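Local coordinates for putative sarcosine dimethylglycine methyltransferase (Galdieria sulphuraria, PDB 2O57), which probably transfers methyl groups from S-adenosylmethionine to sarcosine and dimethylglycine in the making of betaine, at residues W69-L74 with V182-T186; N118-E122 with T135-G139; F232-L238 with L284-G288. All blocks are in the same frame, centred on the assembly; numbering follows the deposited sequence.

Contact 1 (W69-L74 with V182-T186)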
ATOM      1  N   TRP A  69       9.995   2.525  -2.946  1.00 12.76           N
ATOM      2  CA  TRP A  69       8.893   1.822  -2.239  1.00 13.46           C
ATOM      3  C   TRP A  69       8.615   0.467  -2.907  1.00 12.55           C
ATOM      4  O   TRP A  69       8.574  -0.564  -2.235  1.00 12.57           O
ATOM      5  CB  TRP A  69       7.586   2.672  -2.194  1.00 14.88           C
ATOM      6  CG  TRP A  69       6.351   1.837  -1.893  1.00 15.78           C
ATOM      7  CD1 TRP A  69       6.070   1.171  -0.718  1.00 17.00           C
ATOM      8  CD2 TRP A  69       5.257   1.550  -2.789  1.00 17.73           C
ATOM      9  NE1 TRP A  69       4.875   0.490  -0.842  1.00 17.36           N
ATOM     10  CE2 TRP A  69       4.351   0.717  -2.089  1.00 17.67           C
ATOM     11  CE3 TRP A  69       4.954   1.929  -4.110  1.00 18.34           C
ATOM     12  CZ2 TRP A  69       3.174   0.248  -2.664  1.00 17.52           C
ATOM     13  CZ3 TRP A  69       3.777   1.457  -4.696  1.00 20.17           C
ATOM     14  CH2 TRP A  69       2.892   0.621  -3.963  1.00 20.01           C
ATOM     15  N   LEU A  70       8.412   0.463  -4.221  1.00 12.63           N
ATOM     16  CA  LEU A  70       8.049  -0.780  -4.911  1.00 13.33           C
ATOM     17  C   LEU A  70       9.172  -1.811  -4.797  1.00 12.72           C
ATOM     18  O   LEU A  70       8.903  -2.974  -4.550  1.00 11.48           O
ATOM     19  CB  LEU A  70       7.685  -0.573  -6.391  1.00 13.48           C
ATOM     20  CG  LEU A  70       6.955  -1.767  -7.070  1.00 14.27           C
ATOM     21  CD1 LEU A  70       5.494  -1.954  -6.498  1.00 12.95           C
ATOM     22  CD2 LEU A  70       6.849  -1.469  -8.589  1.00 13.21           C
ATOM     23  N   ALA A  71      10.413  -1.355  -4.939  1.00 13.02           N
ATOM     24  CA  ALA A  71      11.579  -2.217  -4.830  1.00 13.73           C
ATOM     25  C   ALA A  71      11.685  -2.769  -3.395  1.00 14.24           C
ATOM     26  O   ALA A  71      11.999  -3.923  -3.199  1.00 13.12           O
ATOM     27  CB  ALA A  71      12.823  -1.475  -5.224  1.00 13.85           C
ATOM     28  N   SER A  72      11.364  -1.938  -2.402  1.00 14.49           N
ATOM     29  CA  SER A  72      11.382  -2.394  -1.017  1.00 16.47           C
ATOM     30  C   SER A  72      10.339  -3.485  -0.761  1.00 15.38           C
ATOM     31  O   SER A  72      10.629  -4.458  -0.076  1.00 16.17           O
ATOM     32  CB  SER A  72      11.213  -1.199  -0.061  1.00 16.95           C
ATOM     33  OG  SER A  72      11.226  -1.631   1.292  1.00 24.46           O
ATOM     34  N   GLU A  73       9.145  -3.343  -1.344  1.00 15.15           N
ATOM     35  CA  GLU A  73       8.069  -4.322  -1.184  1.00 14.13           C
ATOM     36  C   GLU A  73       8.553  -5.640  -1.814  1.00 13.24           C
ATOM     37  O   GLU A  73       8.495  -6.683  -1.186  1.00 12.81           O
ATOM     38  CB  GLU A  73       6.751  -3.831  -1.825  1.00 13.65           C
ATOM     39  CG  GLU A  73       6.151  -2.544  -1.151  1.00 14.57           C
ATOM     40  CD  GLU A  73       5.505  -2.806   0.184  1.00 18.43           C
ATOM     41  OE1 GLU A  73       5.287  -3.995   0.538  1.00 18.51           O
ATOM     42  OE2 GLU A  73       5.200  -1.837   0.893  1.00 18.00           O
ATOM     43  N   LEU A  74       9.083  -5.559  -3.030  1.00 12.89           N
ATOM     44  CA  LEU A  74       9.611  -6.716  -3.726  1.00 12.88           C
ATOM     45  C   LEU A  74      10.762  -7.385  -2.949  1.00 12.50           C
ATOM     46  O   LEU A  74      10.828  -8.606  -2.868  1.00 12.78           O
ATOM     47  CB  LEU A  74      10.087  -6.302  -5.115  1.00 13.75           C
ATOM     48  CG  LEU A  74      10.211  -7.363  -6.205  1.00 13.99           C
ATOM     49  CD1 LEU A  74       8.967  -8.258  -6.288  1.00 10.17           C
ATOM     50  CD2 LEU A  74      10.432  -6.639  -7.561  1.00 12.13           C
ATOM     51  N   VAL A 182       7.804 -13.820  -8.111  1.00 12.94           N
ATOM     52  CA  VAL A 182       6.970 -12.771  -7.547  1.00 13.04           C
ATOM     53  C   VAL A 182       6.790 -11.667  -8.594  1.00 13.47           C
ATOM     54  O   VAL A 182       7.751 -11.304  -9.284  1.00 12.66           O
ATOM     55  CB  VAL A 182       7.571 -12.214  -6.206  1.00 12.73           C
ATOM     56  CG1 VAL A 182       6.782 -10.979  -5.685  1.00 12.40           C
ATOM     57  CG2 VAL A 182       7.517 -13.292  -5.110  1.00 12.57           C
HETATM   58  N   MSE A 183       5.572 -11.145  -8.718  1.00 12.92           N
HETATM   59  CA  MSE A 183       5.365 -10.020  -9.621  1.00 13.19           C
HETATM   60  C   MSE A 183       4.933  -8.787  -8.855  1.00 12.80           C
HETATM   61  O   MSE A 183       3.969  -8.847  -8.075  1.00 13.96           O
HETATM   62  CB  MSE A 183       4.302 -10.353 -10.663  1.00 12.10           C
HETATM   63  CG  MSE A 183       3.929  -9.125 -11.510  1.00 13.98           C
HETATM   64 SE   MSE A 183       3.100  -9.510 -13.228  1.00 14.56          SE
HETATM   65  CE  MSE A 183       1.408 -10.060 -12.648  1.00 14.60           C
ATOM     66  N   ALA A 184       5.587  -7.663  -9.123  1.00 12.49           N
ATOM     67  CA  ALA A 184       5.183  -6.381  -8.540  1.00 12.21           C
ATOM     68  C   ALA A 184       4.701  -5.454  -9.659  1.00 12.72           C
ATOM     69  O   ALA A 184       5.436  -5.194 -10.622  1.00 11.73           O
ATOM     70  CB  ALA A 184       6.346  -5.736  -7.748  1.00 11.64           C
ATOM     71  N   ILE A 185       3.464  -4.960  -9.539  1.00 12.90           N
ATOM     72  CA  ILE A 185       2.897  -4.056 -10.555  1.00 13.64           C
ATOM     73  C   ILE A 185       2.321  -2.815  -9.930  1.00 13.07           C
ATOM     74  O   ILE A 185       1.947  -2.811  -8.727  1.00 14.60           O
ATOM     75  CB  ILE A 185       1.799  -4.709 -11.447  1.00 13.80           C
ATOM     76  CG1 ILE A 185       0.507  -5.023 -10.641  1.00 15.45           C
ATOM     77  CG2 ILE A 185       2.347  -5.948 -12.122  1.00 16.00           C
ATOM     78  CD1 ILE A 185      -0.683  -5.397 -11.552  1.00 15.06           C
ATOM     79  N   THR A 186       2.282  -1.749 -10.727  1.00 11.55           N
ATOM     80  CA  THR A 186       1.533  -0.538 -10.394  1.00 10.50           C
ATOM     81  C   THR A 186       0.712  -0.175 -11.646  1.00 10.34           C
ATOM     82  O   THR A 186       1.113  -0.517 -12.760  1.00 10.13           O
ATOM     83  CB  THR A 186       2.425   0.701  -9.942  1.00 10.48           C
ATOM     84  OG1 THR A 186       3.200   1.258 -11.040  1.00 11.19           O
ATOM     85  CG2 THR A 186       3.275   0.418  -8.712  1.00 11.11           C
TER

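Contact 2 (N118-E122 with T135-G139)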
ATOM      1  N   ASN A 118      13.354   1.470 -27.014  1.00 14.04           N
ATOM      2  CA  ASN A 118      14.264   0.333 -26.879  1.00 14.15           C
ATOM      3  C   ASN A 118      15.670   0.651 -27.336  1.00 14.42           C
ATOM      4  O   ASN A 118      16.652   0.253 -26.694  1.00 14.96           O
ATOM      5  CB  ASN A 118      13.748  -0.854 -27.682  1.00 14.20           C
ATOM      6  CG  ASN A 118      12.462  -1.410 -27.114  1.00 13.80           C
ATOM      7  OD1 ASN A 118      12.110  -1.125 -25.953  1.00 14.76           O
ATOM      8  ND2 ASN A 118      11.726  -2.183 -27.933  1.00 12.48           N
ATOM      9  N   LYS A 119      15.781   1.357 -28.453  1.00 13.94           N
ATOM     10  CA  LYS A 119      17.113   1.714 -28.930  1.00 14.90           C
ATOM     11  C   LYS A 119      17.828   2.652 -27.946  1.00 14.40           C
ATOM     12  O   LYS A 119      19.024   2.449 -27.642  1.00 13.51           O
ATOM     13  CB  LYS A 119      17.061   2.296 -30.338  1.00 15.21           C
ATOM     14  CG  LYS A 119      16.595   1.287 -31.400  1.00 19.83           C
ATOM     15  CD  LYS A 119      17.563   0.068 -31.542  1.00 23.38           C
ATOM     16  CE  LYS A 119      17.548  -0.535 -32.951  1.00 28.17           C
ATOM     17  NZ  LYS A 119      16.322  -1.335 -33.348  1.00 27.76           N
ATOM     18  N   ARG A 120      17.109   3.651 -27.422  1.00 14.90           N
ATOM     19  CA  ARG A 120      17.705   4.567 -26.416  1.00 14.90           C
ATOM     20  C   ARG A 120      18.090   3.856 -25.151  1.00 14.29           C
ATOM     21  O   ARG A 120      19.131   4.158 -24.586  1.00 14.49           O
ATOM     22  CB  ARG A 120      16.781   5.745 -26.064  1.00 14.91           C
ATOM     23  CG  ARG A 120      16.700   6.718 -27.142  1.00 18.73           C
ATOM     24  CD  ARG A 120      16.099   8.012 -26.717  1.00 20.41           C
ATOM     25  NE  ARG A 120      15.646   8.657 -27.927  1.00 23.32           N
ATOM     26  CZ  ARG A 120      14.575   9.430 -28.031  1.00 24.04           C
ATOM     27  NH1 ARG A 120      13.811   9.676 -26.975  1.00 23.27           N
ATOM     28  NH2 ARG A 120      14.262   9.939 -29.217  1.00 26.30           N
ATOM     29  N   ASN A 121      17.198   2.972 -24.666  1.00 14.72           N
ATOM     30  CA  ASN A 121      17.456   2.071 -23.538  1.00 14.57           C
ATOM     31  C   ASN A 121      18.820   1.333 -23.689  1.00 15.09           C
ATOM     32  O   ASN A 121      19.690   1.435 -22.817  1.00 14.12           O
ATOM     33  CB  ASN A 121      16.278   1.080 -23.396  1.00 13.10           C
ATOM     34  CG  ASN A 121      16.302   0.315 -22.075  1.00 16.03           C
ATOM     35  OD1 ASN A 121      17.280   0.410 -21.307  1.00 15.80           O
ATOM     36  ND2 ASN A 121      15.247  -0.497 -21.820  1.00 13.57           N
ATOM     37  N   GLU A 122      19.010   0.628 -24.802  1.00 15.40           N
ATOM     38  CA  GLU A 122      20.287  -0.066 -25.068  1.00 17.41           C
ATOM     39  C   GLU A 122      21.469   0.928 -25.011  1.00 16.44           C
ATOM     40  O   GLU A 122      22.503   0.606 -24.457  1.00 15.34           O
ATOM     41  CB  GLU A 122      20.271  -0.787 -26.428  1.00 16.37           C
ATOM     42  CG  GLU A 122      19.269  -1.931 -26.522  1.00 21.25           C
ATOM     43  CD  GLU A 122      19.245  -2.611 -27.896  1.00 21.66           C
ATOM     44  OE1 GLU A 122      19.087  -1.927 -28.931  1.00 28.72           O
ATOM     45  OE2 GLU A 122      19.374  -3.839 -27.927  1.00 28.53           O
ATOM     46  N   THR A 135      19.049  -6.628 -20.876  1.00 17.24           N
ATOM     47  CA  THR A 135      18.767  -6.860 -22.280  1.00 19.02           C
ATOM     48  C   THR A 135      17.483  -6.162 -22.648  1.00 18.39           C
ATOM     49  O   THR A 135      16.596  -6.008 -21.820  1.00 19.70           O
ATOM     50  CB  THR A 135      18.677  -8.354 -22.643  1.00 18.76           C
ATOM     51  OG1 THR A 135      17.477  -8.885 -22.075  1.00 23.61           O
ATOM     52  CG2 THR A 135      19.841  -9.105 -22.105  1.00 18.98           C
ATOM     53  N   VAL A 136      17.365  -5.726 -23.887  1.00 17.36           N
ATOM     54  CA  VAL A 136      16.175  -5.009 -24.275  1.00 16.87           C
ATOM     55  C   VAL A 136      15.575  -5.781 -25.443  1.00 18.48           C
ATOM     56  O   VAL A 136      16.241  -5.976 -26.472  1.00 15.52           O
ATOM     57  CB  VAL A 136      16.492  -3.533 -24.736  1.00 16.77           C
ATOM     58  CG1 VAL A 136      15.203  -2.799 -25.086  1.00 15.81           C
ATOM     59  CG2 VAL A 136      17.245  -2.745 -23.657  1.00 13.39           C
ATOM     60  N   LYS A 137      14.313  -6.188 -25.287  1.00 19.41           N
ATOM     61  CA  LYS A 137      13.596  -6.958 -26.317  1.00 21.70           C
ATOM     62  C   LYS A 137      12.336  -6.200 -26.726  1.00 20.92           C
ATOM     63  O   LYS A 137      11.713  -5.545 -25.903  1.00 20.39           O
ATOM     64  CB  LYS A 137      13.205  -8.338 -25.760  1.00 22.91           C
ATOM     65  CG  LYS A 137      14.322  -9.102 -24.969  1.00 23.94           C
ATOM     66  CD  LYS A 137      13.680 -10.202 -24.074  1.00 25.34           C
ATOM     67  CE  LYS A 137      14.738 -11.046 -23.307  1.00 26.56           C
ATOM     68  NZ  LYS A 137      15.507 -12.028 -24.159  1.00 27.73           N
ATOM     69  N   TYR A 138      12.017  -6.233 -28.013  1.00 20.83           N
ATOM     70  CA  TYR A 138      10.794  -5.683 -28.543  1.00 21.28           C
ATOM     71  C   TYR A 138       9.714  -6.745 -28.418  1.00 21.07           C
ATOM     72  O   TYR A 138       9.968  -7.930 -28.660  1.00 20.66           O
ATOM     73  CB  TYR A 138      10.965  -5.310 -30.017  1.00 22.01           C
ATOM     74  CG  TYR A 138       9.674  -4.978 -30.741  1.00 23.82           C
ATOM     75  CD1 TYR A 138       9.165  -3.682 -30.729  1.00 23.18           C
ATOM     76  CD2 TYR A 138       8.962  -5.958 -31.448  1.00 25.25           C
ATOM     77  CE1 TYR A 138       7.989  -3.359 -31.389  1.00 23.32           C
ATOM     78  CE2 TYR A 138       7.782  -5.638 -32.119  1.00 26.74           C
ATOM     79  CZ  TYR A 138       7.307  -4.329 -32.087  1.00 26.16           C
ATOM     80  OH  TYR A 138       6.139  -3.979 -32.744  1.00 27.08           O
ATOM     81  N   GLY A 139       8.523  -6.326 -28.005  1.00 20.54           N
ATOM     82  CA  GLY A 139       7.381  -7.206 -28.086  1.00 21.34           C
ATOM     83  C   GLY A 139       6.199  -6.805 -27.230  1.00 21.97           C
ATOM     84  O   GLY A 139       6.153  -5.694 -26.657  1.00 21.95           O
TER
HETATM   85  O   HOH W   1      19.727  -5.483 -25.378  1.00 27.77           O

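Contact 3 (F232-L238 with L284-G288)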
ATOM      1  N   PHE A 232      -2.466  -2.060  -2.708  1.00 10.74           N
ATOM      2  CA  PHE A 232      -2.304  -0.683  -2.312  1.00 10.82           C
ATOM      3  C   PHE A 232      -3.193   0.131  -3.240  1.00 10.57           C
ATOM      4  O   PHE A 232      -3.269  -0.144  -4.447  1.00  8.96           O
ATOM      5  CB  PHE A 232      -0.827  -0.229  -2.491  1.00 12.55           C
ATOM      6  CG  PHE A 232       0.189  -1.092  -1.764  1.00 16.36           C
ATOM      7  CD1 PHE A 232       0.656  -0.734  -0.496  1.00 21.90           C
ATOM      8  CD2 PHE A 232       0.694  -2.253  -2.348  1.00 18.41           C
ATOM      9  CE1 PHE A 232       1.596  -1.550   0.187  1.00 21.72           C
ATOM     10  CE2 PHE A 232       1.606  -3.071  -1.666  1.00 18.47           C
ATOM     11  CZ  PHE A 232       2.065  -2.721  -0.411  1.00 15.06           C
ATOM     12  N   SER A 233      -3.901   1.101  -2.678  1.00  9.97           N
ATOM     13  CA  SER A 233      -4.706   2.025  -3.490  1.00  9.85           C
ATOM     14  C   SER A 233      -4.329   3.405  -2.989  1.00  9.95           C
ATOM     15  O   SER A 233      -4.453   3.689  -1.781  1.00  9.21           O
ATOM     16  CB  SER A 233      -6.206   1.734  -3.322  1.00  9.51           C
ATOM     17  OG  SER A 233      -7.003   2.762  -3.917  1.00 13.16           O
ATOM     18  N   ARG A 234      -3.803   4.232  -3.890  1.00  9.97           N
ATOM     19  CA  ARG A 234      -3.353   5.560  -3.511  1.00 10.01           C
ATOM     20  C   ARG A 234      -4.020   6.586  -4.412  1.00 10.76           C
ATOM     21  O   ARG A 234      -3.355   7.095  -5.331  1.00 11.97           O
ATOM     22  CB  ARG A 234      -1.839   5.650  -3.649  1.00  9.18           C
ATOM     23  CG  ARG A 234      -1.082   4.678  -2.704  1.00  9.39           C
ATOM     24  CD  ARG A 234       0.413   4.763  -2.967  1.00 12.26           C
ATOM     25  NE  ARG A 234       1.196   3.747  -2.257  1.00 13.51           N
ATOM     26  CZ  ARG A 234       1.772   3.961  -1.081  1.00 21.76           C
ATOM     27  NH1 ARG A 234       1.657   5.156  -0.457  1.00 19.25           N
ATOM     28  NH2 ARG A 234       2.498   2.983  -0.540  1.00 20.18           N
ATOM     29  N   PRO A 235      -5.317   6.903  -4.160  1.00 10.45           N
ATOM     30  CA  PRO A 235      -5.933   7.964  -4.991  1.00 10.64           C
ATOM     31  C   PRO A 235      -5.299   9.341  -4.726  1.00 10.60           C
ATOM     32  O   PRO A 235      -5.294  10.196  -5.621  1.00 10.45           O
ATOM     33  CB  PRO A 235      -7.415   7.923  -4.597  1.00 10.08           C
ATOM     34  CG  PRO A 235      -7.420   7.319  -3.195  1.00 11.91           C
ATOM     35  CD  PRO A 235      -6.276   6.334  -3.175  1.00  8.79           C
ATOM     36  N   ASP A 236      -4.700   9.537  -3.545  1.00  9.94           N
ATOM     37  CA  ASP A 236      -3.919  10.746  -3.307  1.00  9.97           C
ATOM     38  C   ASP A 236      -2.749  10.933  -4.274  1.00  9.92           C
ATOM     39  O   ASP A 236      -2.579  12.017  -4.803  1.00 10.18           O
ATOM     40  CB  ASP A 236      -3.509  10.943  -1.819  1.00  9.58           C
ATOM     41  CG  ASP A 236      -2.597   9.831  -1.262  1.00 12.92           C
ATOM     42  OD1 ASP A 236      -2.314   8.777  -1.920  1.00 12.17           O
ATOM     43  OD2 ASP A 236      -2.179  10.033  -0.096  1.00 12.94           O
ATOM     44  N   SER A 237      -1.954   9.890  -4.492  1.00 10.44           N
ATOM     45  CA  SER A 237      -0.869   9.912  -5.459  1.00 11.13           C
ATOM     46  C   SER A 237      -1.373  10.216  -6.876  1.00 11.58           C
ATOM     47  O   SER A 237      -0.743  10.999  -7.597  1.00 12.51           O
ATOM     48  CB  SER A 237      -0.064   8.596  -5.437  1.00 10.27           C
ATOM     49  OG  SER A 237       0.881   8.612  -4.354  1.00 13.55           O
ATOM     50  N   LEU A 238      -2.471   9.575  -7.278  1.00 11.22           N
ATOM     51  CA  LEU A 238      -3.058   9.801  -8.593  1.00 10.80           C
ATOM     52  C   LEU A 238      -3.363  11.295  -8.799  1.00 11.36           C
ATOM     53  O   LEU A 238      -2.919  11.895  -9.812  1.00  9.57           O
ATOM     54  CB  LEU A 238      -4.330   8.983  -8.754  1.00 10.83           C
ATOM     55  CG  LEU A 238      -4.908   9.018 -10.181  1.00 15.69           C
ATOM     56  CD1 LEU A 238      -4.336   7.897 -10.963  1.00 17.79           C
ATOM     57  CD2 LEU A 238      -6.430   8.889 -10.112  1.00 16.04           C
ATOM     58  N   LEU A 284     -11.414   6.920  -9.536  1.00  9.30           N
ATOM     59  CA  LEU A 284     -10.136   6.450 -10.074  1.00  9.09           C
ATOM     60  C   LEU A 284      -9.096   6.390  -8.979  1.00  8.45           C
ATOM     61  O   LEU A 284      -9.149   7.157  -8.009  1.00  8.20           O
ATOM     62  CB  LEU A 284      -9.644   7.370 -11.188  1.00  7.71           C
ATOM     63  CG  LEU A 284     -10.617   7.611 -12.352  1.00  8.16           C
ATOM     64  CD1 LEU A 284      -9.963   8.600 -13.358  1.00 10.10           C
ATOM     65  CD2 LEU A 284     -10.942   6.321 -13.064  1.00  7.46           C
ATOM     66  N   THR A 285      -8.140   5.500  -9.144  1.00  8.49           N
ATOM     67  CA  THR A 285      -7.042   5.404  -8.169  1.00  9.64           C
ATOM     68  C   THR A 285      -5.730   4.977  -8.819  1.00 10.42           C
ATOM     69  O   THR A 285      -5.693   4.685  -9.998  1.00 11.95           O
ATOM     70  CB  THR A 285      -7.412   4.447  -6.969  1.00 10.71           C
ATOM     71  OG1 THR A 285      -6.423   4.548  -5.960  1.00  9.84           O
ATOM     72  CG2 THR A 285      -7.554   2.970  -7.398  1.00  9.45           C
ATOM     73  N   TRP A 286      -4.653   4.984  -8.051  1.00 10.16           N
ATOM     74  CA  TRP A 286      -3.398   4.421  -8.529  1.00  9.73           C
ATOM     75  C   TRP A 286      -3.173   3.187  -7.686  1.00  9.63           C
ATOM     76  O   TRP A 286      -3.014   3.297  -6.480  1.00 11.22           O
ATOM     77  CB  TRP A 286      -2.238   5.419  -8.392  1.00  9.09           C
ATOM     78  CG  TRP A 286      -0.890   4.855  -8.852  1.00  8.45           C
ATOM     79  CD1 TRP A 286      -0.600   4.307 -10.088  1.00  9.74           C
ATOM     80  CD2 TRP A 286       0.301   4.790  -8.094  1.00  8.23           C
ATOM     81  NE1 TRP A 286       0.694   3.877 -10.112  1.00 10.50           N
ATOM     82  CE2 TRP A 286       1.290   4.192  -8.915  1.00  8.16           C
ATOM     83  CE3 TRP A 286       0.648   5.200  -6.795  1.00  9.06           C
ATOM     84  CZ2 TRP A 286       2.607   3.978  -8.480  1.00 10.09           C
ATOM     85  CZ3 TRP A 286       1.971   4.998  -6.363  1.00 10.42           C
ATOM     86  CH2 TRP A 286       2.928   4.381  -7.209  1.00 10.63           C
ATOM     87  N   GLY A 287      -3.183   2.026  -8.332  1.00 10.19           N
ATOM     88  CA  GLY A 287      -3.142   0.732  -7.655  1.00  9.71           C
ATOM     89  C   GLY A 287      -1.756   0.147  -7.652  1.00  9.38           C
ATOM     90  O   GLY A 287      -0.963   0.421  -8.541  1.00  8.11           O
ATOM     91  N   GLY A 288      -1.450  -0.654  -6.638  1.00  9.45           N
ATOM     92  CA  GLY A 288      -0.168  -1.366  -6.586  1.00  8.98           C
ATOM     93  C   GLY A 288      -0.479  -2.769  -6.082  1.00 10.23           C
ATOM     94  O   GLY A 288      -1.359  -2.927  -5.221  1.00  9.97           O
TER

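Contact 1 (W69-L74 with V182-T186)
L70 and L74 of helix 59-76 pack on V182, A184 and T186 of strand 181-190 in a buried, apolar helix-on-sheet contact with no hydrogen bond across it. The two segments run nearly antiparallel, at 158°, with their axes 9.2 Å apart. The alternation of the strand sets the pattern: V182, A184 and T186 direct their side chains at the helix, while M183 and I185 turn to the other face. L74 makes the tightest touch, its CD1 lying 3.5 Å from V182 CG1 and 3.9 Å from A184 CB. One turn earlier, L70 CG sits 4.1 Å from the same A184 methyl, so the small alanine is shared by both leucines. L70 CD1 also meets T186 CG2 at 3.9 Å. T186 offers that methyl because its chi1 of 70° sets CG2 anti to the carbonyl carbon, while OG1 is hydrogen-bonded to D158. CZ3 of W69 comes obliquely to the T186 methyl, and W69 NE1 donates to E73 OE2 at 2.9 Å, a bent bond (131°) within the helix. E73 OE1 forms salt bridges with R230 of its own chain and with R234 of the second subunit. Around this core, A71 faces helix 95-104, L70 also leans on W155 and Q157 of strand 151-157, and W69 and T186 both touch W286 of the neighbouring strand 284-293.

Contact 2 (N118-E122 with T135-G139)
The beta-alpha-beta unit of strand 107-112, helix 115-128 and strand 134-138 brings N118, N121 and E122 of the helix over V136 of its second strand, as in Rossmann-like methyltransferases. Segments 118-122 and 135-138 run close to antiparallel (171°), their axes 8.6 Å apart. V136 is the centre of the contact, and its two methyls divide the partners. With CG1 anti to the backbone N (chi1 -178°), that methyl meets N118 CB at 3.6 Å and also lies by N118 OD1. The other methyl, CG2, is 3.5 Å from N121 ND2 and 3.6 Å from E122 CG, so the amide of N121 and the aliphatic part of E122 both lie against it. The N118 amide continues toward Y138: N118 ND2 lies 3.7 Å from Y138 CA and at the edge of the ring, near its plane, with amide and ring planes 79° apart. This is a van der Waals approach; the hydrogen bond of N118 ND2 goes to N112 O. Polar contact between the segments is made through a water, which donates to E122 OE2 at 3.1 Å and accepts from V136 N at 2.8 Å. The side chain of N121 also touches residues of what is probably the glycine-rich Rossmann-type motif, which in related methyltransferases binds the cofactor. T135 and K137 hydrogen-bond through their backbones to I108, C110 and N112 of strand 107-112, whereas V136 N turns to the water, as befits strand 134-138, the outermost on this flank of the sheet in this chain.

Contact 3 (F232-L238 with L284-G288)
F232, S233 and R234 are laced to G288, T285 and W286 by hydrogen bonds, whereas farther along, where helix 235-251 begins, only side-chain packing remains. In the laced part, F232 N to G288 O and G288 N to F232 O, both 2.9 Å, make an antiparallel hydrogen-bonded pair. S233 and G287 form the non-hydrogen-bonded pair that follows, and R234 N to W286 O, at 2.9 Å and 163°, extends the series to the N-cap residue of the helix. Beside it the hydroxyls of S233 OG and T285 OG1 meet at 2.8 Å. The side chains of R234 and W286 lie alongside each other, guanidinium and indole planes 47° apart, with R234 CD 3.7 Å from W286 CZ3; the charged end continues to E73 of the second subunit. The looser part is buried too. There S237 CB rests 3.7 Å from W286 CE3, and L238, with CG anti to the backbone N (chi1 -172°), carries its methyls over the strand, CD1 3.6 Å from T285 O and CD2 3.7 Å from L284 CB. L238 CD1 also packs on W286 CB, and the side chain touches W275 of helix 262-280. Replacing L238 by an alanine would probably leave L284 CB without this apolar cover and open a gap toward W275. W286 N is buried without a partner in the model. F232 and S233 also pair with a strand of the second subunit, carrying the sheet across the interface. A reversed strand, 284-293, lying between strands 181-190 and 226-233 is characteristic of the Rossmann-like methyltransferase sheet.

In the fold
All three contacts are built on one mixed seven-stranded sheet. Along the chain, contact 2 falls between the two segments of contact 1, and contact 3 follows both. Contacts 1 and 3 are neighbours, their centres about 15 Å apart and their strands 181-190 and 284-293 adjacent; they meet where W69 packs on F232 and R234 and where T186 touches W286. Contact 2 stands apart at the other flank, its centre about 22 Å from that of contact 1 and about 29 Å from that of contact 3. One Rossmann-like methyltransferase sheet thus runs from the edge strand of contact 2, near the probable cofactor motif, through contact 1 to the strands of contact 3, where it continues into the second subunit.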